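Local atomic coordinates of methoxy mycolic acid synthase 2 (Mycobacterium tuberculosis, PDB entry 1TPY), a protein that transfers a methylene group from S-adenosyl-L-methionine onto a double bond of mycolic acid chains, closing it into a cis-cyclopropane ring. Residues L238-L243 with Y265-A270; T30-C35 with E47-K52. One frame throughout, in Å; residues are numbered along the deposited sequence.

In the fold
Both contacts belong to one S-adenosylmethionine-dependent methyltransferase fold, in which helices flank a largely parallel sheet, and their centres lie about 15 Å apart. Contact 2 (30-35 with 47-52) forms part of the wall at the carboxylate end of S-adenosyl-L-homocysteine; contact 1 (238-243 with 265-270) joins two helices beside the pocket of the alkyl chain of cetyl-trimethyl-ammonium, probably that of the acyl substrate. This detergent touches both. They meet directly: Tyr265 OH lies 2.7 Å from Tyr33 OH, a probable hydrogen bond, and Trp239 CH2 lies 3.4 Å from Ser34 N. Trp239 and the two tyrosines thus tie the lipid-facing helices to the cofactor loop, where cyclopropane formation needs both substrates side by side.

Contact 1 of 2, residues L238-L243 with Y265-A270; sequences LWAEAL and YLTGCA. With 16A (cetyl-trimethyl-ammonium), chain D.
Leu266 lays its isobutyl group against the backbone and CB of Ala240, where helices 229-245 and 256-275 pack as an antiparallel pair. The two are joined through the short helix 247-253 and form part of the helical wall beside the lipid pocket of this methyltransferase. Over these segments the axes run at 156° to each other and approach to 8.8 Å. The small Ala240 lets the backbones come near: its CA is 5.5 Å from that of Leu266, and the two CB atoms are 3.9 Å apart. With CG anti to the carbonyl carbon and CD1 extended, anti to CA (chi2 178°), Leu266 sends CD1 across to Ala240 CA at 3.6 Å. The same methyl reaches CB of Trp239 and CD2 of Leu243, so this one methyl touches three residues of the facing helix. Its other methyl, CD2, turns back over one face of the Tyr265 ring, offset toward the rim, and also comes near Trp239 CE3.

Trp239 and Leu266 cross at about a right angle. The large indole suits its place because it spans from this helix interface to the lipid, meeting C1 of cetyl-trimethyl-ammonium with its edge, while Tyr33 packs edge-to-face against it. At the outer margin, CG2 of Thr267 rests on Ala240 CB; its hydroxyl is hydrogen-bonded to Met263 O one turn back, so a polar residue is accommodated with only its methyl facing the neighbour.

Tyr265 and Cys269, a turn apart on the second helix, point their side chains at the bound detergent. Cys269, an active-site residue by similarity, borders the alkyl chain, whose position is consistent with that of an acyl substrate. The tyrosine ring offers its edge to C2 of the detergent, and Cys269 SG lies 3.6 Å from C3.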
ATOM      1  N   LEU A 238       4.444 -10.374  12.403  1.00 23.62           N
ATOM      2  CA  LEU A 238       5.872 -10.112  12.308  1.00 24.40           C
ATOM      3  C   LEU A 238       6.203  -8.652  12.625  1.00 23.44           C
ATOM      4  O   LEU A 238       7.175  -8.374  13.332  1.00 23.84           O
ATOM      5  CB  LEU A 238       6.380 -10.513  10.919  1.00 22.74           C
ATOM      6  CG  LEU A 238       6.384 -12.032  10.703  1.00 24.46           C
ATOM      7  CD1 LEU A 238       6.517 -12.348   9.237  1.00 24.97           C
ATOM      8  CD2 LEU A 238       7.527 -12.667  11.490  1.00 25.32           C
ATOM      9  N   TRP A 239       5.392  -7.724  12.120  1.00 22.68           N
ATOM     10  CA  TRP A 239       5.619  -6.309  12.394  1.00 22.46           C
ATOM     11  C   TRP A 239       5.409  -6.059  13.881  1.00 21.63           C
ATOM     12  O   TRP A 239       6.206  -5.390  14.524  1.00 23.25           O
ATOM     13  CB  TRP A 239       4.650  -5.421  11.606  1.00 20.09           C
ATOM     14  CG  TRP A 239       4.946  -5.293  10.153  1.00 19.70           C
ATOM     15  CD1 TRP A 239       6.140  -5.545   9.521  1.00 18.77           C
ATOM     16  CD2 TRP A 239       4.050  -4.824   9.145  1.00 17.66           C
ATOM     17  NE1 TRP A 239       6.032  -5.260   8.181  1.00 16.43           N
ATOM     18  CE2 TRP A 239       4.760  -4.817   7.922  1.00 17.52           C
ATOM     19  CE3 TRP A 239       2.710  -4.407   9.154  1.00 16.82           C
ATOM     20  CZ2 TRP A 239       4.175  -4.411   6.720  1.00 17.93           C
ATOM     21  CZ3 TRP A 239       2.128  -4.004   7.962  1.00 18.51           C
ATOM     22  CH2 TRP A 239       2.861  -4.008   6.758  1.00 17.35           C
ATOM     23  N   ALA A 240       4.324  -6.603  14.420  1.00 22.87           N
ATOM     24  CA  ALA A 240       4.014  -6.434  15.830  1.00 22.02           C
ATOM     25  C   ALA A 240       5.160  -6.952  16.700  1.00 23.04           C
ATOM     26  O   ALA A 240       5.615  -6.270  17.616  1.00 21.66           O
ATOM     27  CB  ALA A 240       2.729  -7.179  16.168  1.00 23.49           C
ATOM     28  N   GLU A 241       5.612  -8.165  16.404  1.00 23.10           N
ATOM     29  CA  GLU A 241       6.691  -8.801  17.148  1.00 25.04           C
ATOM     30  C   GLU A 241       7.986  -7.996  17.100  1.00 25.39           C
ATOM     31  O   GLU A 241       8.666  -7.838  18.115  1.00 26.52           O
ATOM     32  CB  GLU A 241       6.928 -10.207  16.598  1.00 25.46           C
ATOM     33  CG  GLU A 241       8.131 -10.930  17.175  1.00 29.01           C
ATOM     34  CD  GLU A 241       8.203 -12.380  16.710  1.00 31.43           C
ATOM     35  OE1 GLU A 241       8.172 -12.622  15.483  1.00 33.58           O
ATOM     36  OE2 GLU A 241       8.288 -13.279  17.573  1.00 32.34           O
ATOM     37  N   ALA A 242       8.331  -7.487  15.921  1.00 24.30           N
ATOM     38  CA  ALA A 242       9.553  -6.705  15.788  1.00 23.71           C
ATOM     39  C   ALA A 242       9.458  -5.457  16.652  1.00 25.05           C
ATOM     40  O   ALA A 242      10.391  -5.136  17.396  1.00 24.59           O
ATOM     41  CB  ALA A 242       9.781  -6.325  14.335  1.00 21.80           C
ATOM     42  N   LEU A 243       8.335  -4.749  16.555  1.00 23.61           N
ATOM     43  CA  LEU A 243       8.158  -3.538  17.348  1.00 24.39           C
ATOM     44  C   LEU A 243       8.287  -3.884  18.823  1.00 23.99           C
ATOM     45  O   LEU A 243       8.986  -3.204  19.570  1.00 22.54           O
ATOM     46  CB  LEU A 243       6.787  -2.905  17.091  1.00 23.74           C
ATOM     47  CG  LEU A 243       6.456  -1.660  17.923  1.00 25.30           C
ATOM     48  CD1 LEU A 243       7.575  -0.615  17.796  1.00 24.72           C
ATOM     49  CD2 LEU A 243       5.136  -1.079  17.450  1.00 22.73           C
ATOM     50  N   TYR A 265      -2.583  -1.233  17.315  1.00 22.97           N
ATOM     51  CA  TYR A 265      -2.987  -1.212  15.916  1.00 22.84           C
ATOM     52  C   TYR A 265      -2.499  -2.449  15.167  1.00 23.46           C
ATOM     53  O   TYR A 265      -3.275  -3.099  14.472  1.00 23.76           O
ATOM     54  CB  TYR A 265      -2.494   0.086  15.250  1.00 21.34           C
ATOM     55  CG  TYR A 265      -1.846  -0.033  13.878  1.00 21.20           C
ATOM     56  CD1 TYR A 265      -2.479  -0.693  12.822  1.00 21.02           C
ATOM     57  CD2 TYR A 265      -0.611   0.572  13.627  1.00 22.02           C
ATOM     58  CE1 TYR A 265      -1.900  -0.748  11.553  1.00 19.94           C
ATOM     59  CE2 TYR A 265      -0.023   0.527  12.361  1.00 21.23           C
ATOM     60  CZ  TYR A 265      -0.672  -0.135  11.331  1.00 21.89           C
ATOM     61  OH  TYR A 265      -0.082  -0.187  10.091  1.00 21.61           O
ATOM     62  N   LEU A 266      -1.229  -2.796  15.327  1.00 23.76           N
ATOM     63  CA  LEU A 266      -0.693  -3.954  14.622  1.00 25.46           C
ATOM     64  C   LEU A 266      -1.369  -5.268  15.014  1.00 24.90           C
ATOM     65  O   LEU A 266      -1.786  -6.031  14.147  1.00 26.34           O
ATOM     66  CB  LEU A 266       0.823  -4.055  14.839  1.00 22.91           C
ATOM     67  CG  LEU A 266       1.672  -2.885  14.325  1.00 22.35           C
ATOM     68  CD1 LEU A 266       3.126  -3.144  14.686  1.00 20.92           C
ATOM     69  CD2 LEU A 266       1.522  -2.720  12.811  1.00 21.68           C
ATOM     70  N   THR A 267      -1.478  -5.534  16.314  1.00 24.72           N
ATOM     71  CA  THR A 267      -2.101  -6.771  16.775  1.00 25.22           C
ATOM     72  C   THR A 267      -3.596  -6.781  16.481  1.00 25.78           C
ATOM     73  O   THR A 267      -4.158  -7.824  16.160  1.00 24.92           O
ATOM     74  CB  THR A 267      -1.881  -6.993  18.291  1.00 25.54           C
ATOM     75  OG1 THR A 267      -2.332  -5.844  19.017  1.00 28.16           O
ATOM     76  CG2 THR A 267      -0.407  -7.219  18.587  1.00 23.98           C
ATOM     77  N   GLY A 268      -4.238  -5.620  16.585  1.00 24.96           N
ATOM     78  CA  GLY A 268      -5.659  -5.554  16.307  1.00 25.82           C
ATOM     79  C   GLY A 268      -5.967  -5.939  14.867  1.00 27.73           C
ATOM     80  O   GLY A 268      -6.858  -6.755  14.608  1.00 28.52           O
ATOM     81  N   CYS A 269      -5.224  -5.359  13.926  1.00 25.58           N
ATOM     82  CA  CYS A 269      -5.429  -5.650  12.513  1.00 24.75           C
ATOM     83  C   CYS A 269      -5.140  -7.109  12.195  1.00 24.56           C
ATOM     84  O   CYS A 269      -5.807  -7.708  11.349  1.00 24.55           O
ATOM     85  CB  CYS A 269      -4.556  -4.741  11.649  1.00 23.48           C
ATOM     86  SG  CYS A 269      -5.035  -3.003  11.732  1.00 26.23           S
ATOM     87  N   ALA A 270      -4.142  -7.679  12.866  1.00 22.96           N
ATOM     88  CA  ALA A 270      -3.801  -9.081  12.656  1.00 23.84           C
ATOM     89  C   ALA A 270      -5.031  -9.940  12.956  1.00 23.77           C
ATOM     90  O   ALA A 270      -5.263 -10.957  12.302  1.00 26.11           O
ATOM     91  CB  ALA A 270      -2.636  -9.489  13.564  1.00 23.01           C
TER
HETATM   92  C1  16A D1901      -1.692  -3.005   8.168  1.00 28.91           C
HETATM   93  C2  16A D1901      -2.904  -2.077   8.098  1.00 29.99           C
HETATM   94  C3  16A D1901      -4.206  -2.886   8.220  1.00 30.46           C
HETATM   95  C4  16A D1901      -5.491  -2.070   8.185  1.00 29.63           C
HETATM   96  C5  16A D1901      -6.695  -3.016   8.319  1.00 28.27           C
HETATM   97  C6  16A D1901      -8.075  -2.341   8.300  1.00 27.62           C
HETATM   98  C7  16A D1901      -8.444  -1.368   9.448  1.00 26.89           C
HETATM   99  C8  16A D1901      -9.587  -0.353   9.200  1.00 27.69           C
HETATM  100  C9  16A D1901      -9.513   0.497   7.909  1.00 27.18           C
HETATM  101  C10 16A D1901      -8.319   1.473   7.791  1.00 26.67           C
HETATM  102  C11 16A D1901      -7.977   1.963   6.362  1.00 28.97           C
HETATM  103  C12 16A D1901      -6.571   2.557   6.190  1.00 31.66           C
HETATM  104  C13 16A D1901      -5.601   1.563   5.541  1.00 33.07           C
HETATM  105  C14 16A D1901      -4.186   2.132   5.466  1.00 35.34           C
HETATM  106  C15 16A D1901      -3.254   0.977   5.060  1.00 36.54           C
HETATM  107  C16 16A D1901      -1.801   1.490   5.128  1.00 37.00           C
HETATM  108  N1  16A D1901      -0.529   0.691   4.854  1.00 37.05           N
HETATM  109  C17 16A D1901       0.736   1.125   4.979  1.00 37.68           C
HETATM  110  C18 16A D1901      -0.531  -0.603   5.639  1.00 36.84           C
HETATM  111  C19 16A D1901      -0.543   0.254   3.406  1.00 36.17           C

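Contact 2 of 2, residues T30-C35 with E47-K52; sequences TQTYSC and EAQIAK. With SAH (S-adenosyl-L-homocysteine), chain C; 16A (cetyl-trimethyl-ammonium), chain D; CO3 (carbonate ion), chain B.
Lys52 and Gln49, one turn apart on helix 45-57, reach the backbone of Ser34 and Cys35 with their polar ends. Gln49 NE2 donates to Ser34 O at 3.0 Å, in the plane of its own amide and nearly along the C=O axis of the serine. A water receives a bond from the same NE2 and donates to Thr32 O. The long lysine chain, bent at its last three torsions, curls over the Cys35 carbonyl; NZ donates to Cys35 O at 2.8 Å from well above the carbonyl plane. It also gives bonds to Ser34 OG (2.7 Å) and Gln49 OE1 (2.8 Å), so three oxygens grip the buried amine.

In this Rossmann-like methyltransferase the loop 30-35 borders the carboxylate of the bound S-adenosyl-L-homocysteine. Tyr33 N donates to its OXT almost straight, and Ser34 OG, which accepts from Lys52 NZ, donates its own proton to O of the same carboxylate. Lys52, linked through Ser34 OG, probably helps to balance that negative charge. Cys35 N donates a hydrogen bond to O1 of a carbonate, probably from the crystallisation liquor, at 2.8 Å; Tyr232 and His167 hold the same ion. Over the centre of the Tyr33 ring, methyl C17 of cetyl-trimethyl-ammonium sits 3.5 Å above the plane.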
ATOM      1  N   THR A  30      13.686  -3.332   3.754  1.00 23.14           N
ATOM      2  CA  THR A  30      13.301  -2.539   2.584  1.00 22.87           C
ATOM      3  C   THR A  30      12.248  -1.494   2.937  1.00 24.30           C
ATOM      4  O   THR A  30      11.844  -0.699   2.092  1.00 22.67           O
ATOM      5  CB  THR A  30      12.689  -3.405   1.470  1.00 22.35           C
ATOM      6  OG1 THR A  30      11.375  -3.817   1.867  1.00 19.04           O
ATOM      7  CG2 THR A  30      13.544  -4.631   1.200  1.00 18.71           C
ATOM      8  N   GLN A  31      11.788  -1.518   4.182  1.00 25.26           N
ATOM      9  CA  GLN A  31      10.780  -0.576   4.646  1.00 24.35           C
ATOM     10  C   GLN A  31       9.486  -0.678   3.835  1.00 24.56           C
ATOM     11  O   GLN A  31       8.784   0.315   3.628  1.00 23.42           O
ATOM     12  CB  GLN A  31      11.322   0.860   4.588  1.00 24.90           C
ATOM     13  CG  GLN A  31      12.685   1.052   5.241  1.00 23.78           C
ATOM     14  CD  GLN A  31      12.730   0.574   6.683  1.00 27.38           C
ATOM     15  OE1 GLN A  31      11.903   0.965   7.510  1.00 26.25           O
ATOM     16  NE2 GLN A  31      13.709  -0.275   6.993  1.00 27.30           N
ATOM     17  N   THR A  32       9.180  -1.880   3.358  1.00 23.85           N
ATOM     18  CA  THR A  32       7.945  -2.092   2.621  1.00 22.14           C
ATOM     19  C   THR A  32       6.881  -2.051   3.711  1.00 21.69           C
ATOM     20  O   THR A  32       7.073  -2.592   4.796  1.00 21.28           O
ATOM     21  CB  THR A  32       7.932  -3.456   1.906  1.00 21.74           C
ATOM     22  OG1 THR A  32       8.970  -3.484   0.919  1.00 22.06           O
ATOM     23  CG2 THR A  32       6.596  -3.679   1.226  1.00 20.62           C
ATOM     24  N   TYR A  33       5.769  -1.391   3.430  1.00 22.02           N
ATOM     25  CA  TYR A  33       4.723  -1.236   4.422  1.00 20.94           C
ATOM     26  C   TYR A  33       3.393  -1.641   3.809  1.00 21.33           C
ATOM     27  O   TYR A  33       2.532  -0.805   3.546  1.00 20.96           O
ATOM     28  CB  TYR A  33       4.704   0.228   4.866  1.00 19.66           C
ATOM     29  CG  TYR A  33       4.013   0.513   6.179  1.00 19.18           C
ATOM     30  CD1 TYR A  33       3.888   1.822   6.635  1.00 16.67           C
ATOM     31  CD2 TYR A  33       3.486  -0.513   6.965  1.00 20.34           C
ATOM     32  CE1 TYR A  33       3.261   2.112   7.832  1.00 19.22           C
ATOM     33  CE2 TYR A  33       2.851  -0.234   8.178  1.00 20.94           C
ATOM     34  CZ  TYR A  33       2.746   1.088   8.600  1.00 21.04           C
ATOM     35  OH  TYR A  33       2.135   1.400   9.791  1.00 22.61           O
ATOM     36  N   SER A  34       3.245  -2.943   3.587  1.00 19.62           N
ATOM     37  CA  SER A  34       2.053  -3.516   2.986  1.00 19.65           C
ATOM     38  C   SER A  34       2.140  -5.038   3.105  1.00 19.31           C
ATOM     39  O   SER A  34       3.199  -5.584   3.395  1.00 15.63           O
ATOM     40  CB  SER A  34       1.965  -3.100   1.512  1.00 19.99           C
ATOM     41  OG  SER A  34       3.201  -3.328   0.844  1.00 22.73           O
ATOM     42  N   CYS A  35       1.027  -5.724   2.869  1.00 19.69           N
ATOM     43  CA  CYS A  35       0.999  -7.176   2.989  1.00 20.76           C
ATOM     44  C   CYS A  35       2.068  -7.933   2.191  1.00 21.62           C
ATOM     45  O   CYS A  35       2.192  -7.773   0.974  1.00 19.93           O
ATOM     46  CB  CYS A  35      -0.377  -7.705   2.595  1.00 21.69           C
ATOM     47  SG  CYS A  35      -0.532  -9.500   2.819  1.00 21.37           S
ATOM     48  N   GLU A  47      12.124 -11.428   2.491  1.00 23.75           N
ATOM     49  CA  GLU A  47      11.998 -12.246   1.297  1.00 23.97           C
ATOM     50  C   GLU A  47      10.552 -12.273   0.835  1.00 23.05           C
ATOM     51  O   GLU A  47      10.285 -12.300  -0.361  1.00 23.36           O
ATOM     52  CB  GLU A  47      12.494 -13.668   1.564  1.00 27.10           C
ATOM     53  CG  GLU A  47      13.931 -13.714   2.036  1.00 28.06           C
ATOM     54  CD  GLU A  47      14.422 -15.123   2.255  1.00 30.73           C
ATOM     55  OE1 GLU A  47      13.688 -15.911   2.894  1.00 31.87           O
ATOM     56  OE2 GLU A  47      15.544 -15.435   1.794  1.00 31.09           O
ATOM     57  N   ALA A  48       9.619 -12.253   1.784  1.00 21.04           N
ATOM     58  CA  ALA A  48       8.197 -12.271   1.444  1.00 21.13           C
ATOM     59  C   ALA A  48       7.754 -10.925   0.876  1.00 20.15           C
ATOM     60  O   ALA A  48       6.857 -10.865   0.041  1.00 20.73           O
ATOM     61  CB  ALA A  48       7.360 -12.625   2.677  1.00 19.69           C
ATOM     62  N   GLN A  49       8.372  -9.841   1.334  1.00 19.86           N
ATOM     63  CA  GLN A  49       8.017  -8.521   0.826  1.00 20.36           C
ATOM     64  C   GLN A  49       8.505  -8.398  -0.613  1.00 21.12           C
ATOM     65  O   GLN A  49       7.801  -7.878  -1.471  1.00 18.55           O
ATOM     66  CB  GLN A  49       8.625  -7.423   1.699  1.00 17.80           C
ATOM     67  CG  GLN A  49       7.955  -7.300   3.066  1.00 19.21           C
ATOM     68  CD  GLN A  49       6.499  -6.843   2.977  1.00 19.81           C
ATOM     69  OE1 GLN A  49       5.869  -6.920   1.921  1.00 20.12           O
ATOM     70  NE2 GLN A  49       5.961  -6.377   4.093  1.00 19.83           N
ATOM     71  N   ILE A  50       9.717  -8.882  -0.871  1.00 23.33           N
ATOM     72  CA  ILE A  50      10.277  -8.854  -2.217  1.00 24.54           C
ATOM     73  C   ILE A  50       9.397  -9.724  -3.109  1.00 24.13           C
ATOM     74  O   ILE A  50       9.155  -9.393  -4.274  1.00 25.17           O
ATOM     75  CB  ILE A  50      11.715  -9.414  -2.240  1.00 24.81           C
ATOM     76  CG1 ILE A  50      12.638  -8.507  -1.430  1.00 24.61           C
ATOM     77  CG2 ILE A  50      12.197  -9.547  -3.676  1.00 25.19           C
ATOM     78  CD1 ILE A  50      12.747  -7.094  -1.983  1.00 26.51           C
ATOM     79  N   ALA A  51       8.914 -10.835  -2.558  1.00 23.23           N
ATOM     80  CA  ALA A  51       8.045 -11.728  -3.319  1.00 22.66           C
ATOM     81  C   ALA A  51       6.765 -10.992  -3.710  1.00 22.15           C
ATOM     82  O   ALA A  51       6.317 -11.068  -4.859  1.00 22.55           O
ATOM     83  CB  ALA A  51       7.711 -12.964  -2.498  1.00 23.03           C
ATOM     84  N   LYS A  52       6.170 -10.278  -2.758  1.00 21.82           N
ATOM     85  CA  LYS A  52       4.946  -9.529  -3.045  1.00 21.85           C
ATOM     86  C   LYS A  52       5.218  -8.480  -4.130  1.00 21.96           C
ATOM     87  O   LYS A  52       4.394  -8.268  -5.016  1.00 24.36           O
ATOM     88  CB  LYS A  52       4.419  -8.857  -1.767  1.00 19.82           C
ATOM     89  CG  LYS A  52       3.278  -7.864  -1.980  1.00 20.64           C
ATOM     90  CD  LYS A  52       3.793  -6.466  -2.330  1.00 20.03           C
ATOM     91  CE  LYS A  52       4.677  -5.896  -1.215  1.00 20.46           C
ATOM     92  NZ  LYS A  52       3.983  -5.818   0.113  1.00 17.61           N
TER
HETATM   93  N   SAH C1900       3.397   1.345  -1.696  1.00 15.42           N
HETATM   94  CA  SAH C1900       4.289   1.331  -0.536  1.00 19.65           C
HETATM   95  CB  SAH C1900       3.779   2.264   0.593  1.00 17.13           C
HETATM   96  CG  SAH C1900       2.371   2.026   1.139  1.00 18.06           C
HETATM   97  SD  SAH C1900       1.915   3.178   2.463  1.00 24.06           S
HETATM   98  C   SAH C1900       4.456  -0.089   0.005  1.00 19.58           C
HETATM   99  O   SAH C1900       3.726  -0.984  -0.457  1.00 20.69           O
HETATM  100  OXT SAH C1900       5.304  -0.291   0.895  1.00 23.01           O
HETATM  101  C5' SAH C1900       0.675   4.222   1.653  1.00 22.87           C
HETATM  102  C4' SAH C1900       1.332   5.126   0.599  1.00 23.44           C
HETATM  103  O4' SAH C1900       0.376   5.717  -0.314  1.00 25.51           O
HETATM  104  C3' SAH C1900       2.118   6.290   1.201  1.00 24.00           C
HETATM  105  O3' SAH C1900       3.358   6.436   0.486  1.00 22.97           O
HETATM  106  C2' SAH C1900       1.212   7.469   0.995  1.00 24.91           C
HETATM  107  O2' SAH C1900       1.941   8.709   1.011  1.00 21.62           O
HETATM  108  C1' SAH C1900       0.601   7.135  -0.326  1.00 24.29           C
HETATM  109  N9  SAH C1900      -0.682   7.887  -0.650  1.00 24.45           N
HETATM  110  C8  SAH C1900      -1.848   8.019   0.036  1.00 22.76           C
HETATM  111  N7  SAH C1900      -2.771   8.734  -0.522  1.00 24.00           N
HETATM  112  C5  SAH C1900      -2.157   9.127  -1.715  1.00 23.44           C
HETATM  113  C6  SAH C1900      -2.575   9.923  -2.817  1.00 22.51           C
HETATM  114  N6  SAH C1900      -3.777  10.489  -2.881  1.00 23.08           N
HETATM  115  N1  SAH C1900      -1.689  10.108  -3.853  1.00 24.24           N
HETATM  116  C2  SAH C1900      -0.463   9.537  -3.797  1.00 24.75           C
HETATM  117  N3  SAH C1900       0.042   8.772  -2.816  1.00 23.42           N
HETATM  118  C4  SAH C1900      -0.875   8.608  -1.795  1.00 23.47           C
HETATM  119  C1  16A D1901      -1.692  -3.005   8.168  1.00 28.91           C
HETATM  120  C2  16A D1901      -2.904  -2.077   8.098  1.00 29.99           C
HETATM  121  C3  16A D1901      -4.206  -2.886   8.220  1.00 30.46           C
HETATM  122  C4  16A D1901      -5.491  -2.070   8.185  1.00 29.63           C
HETATM  123  C5  16A D1901      -6.695  -3.016   8.319  1.00 28.27           C
HETATM  124  C6  16A D1901      -8.075  -2.341   8.300  1.00 27.62           C
HETATM  125  C7  16A D1901      -8.444  -1.368   9.448  1.00 26.89           C
HETATM  126  C8  16A D1901      -9.587  -0.353   9.200  1.00 27.69           C
HETATM  127  C9  16A D1901      -9.513   0.497   7.909  1.00 27.18           C
HETATM  128  C10 16A D1901      -8.319   1.473   7.791  1.00 26.67           C
HETATM  129  C11 16A D1901      -7.977   1.963   6.362  1.00 28.97           C
HETATM  130  C12 16A D1901      -6.571   2.557   6.190  1.00 31.66           C
HETATM  131  C13 16A D1901      -5.601   1.563   5.541  1.00 33.07           C
HETATM  132  C14 16A D1901      -4.186   2.132   5.466  1.00 35.34           C
HETATM  133  C15 16A D1901      -3.254   0.977   5.060  1.00 36.54           C
HETATM  134  C16 16A D1901      -1.801   1.490   5.128  1.00 37.00           C
HETATM  135  N1  16A D1901      -0.529   0.691   4.854  1.00 37.05           N
HETATM  136  C17 16A D1901       0.736   1.125   4.979  1.00 37.68           C
HETATM  137  C18 16A D1901      -0.531  -0.603   5.639  1.00 36.84           C
HETATM  138  C19 16A D1901      -0.543   0.254   3.406  1.00 36.17           C
HETATM  139  C   CO3 B 902      -2.048  -3.221   1.799  1.00 25.75           C
HETATM  140  O1  CO3 B 902      -1.223  -4.463   1.746  1.00 23.36           O
HETATM  141  O2  CO3 B 902      -2.064  -2.468   2.919  1.00 32.07           O
HETATM  142  O3  CO3 B 902      -2.787  -2.851   0.724  1.00 31.85           O
HETATM  143  O   HOH W   1       7.834  -4.922   5.912  1.00 18.95           O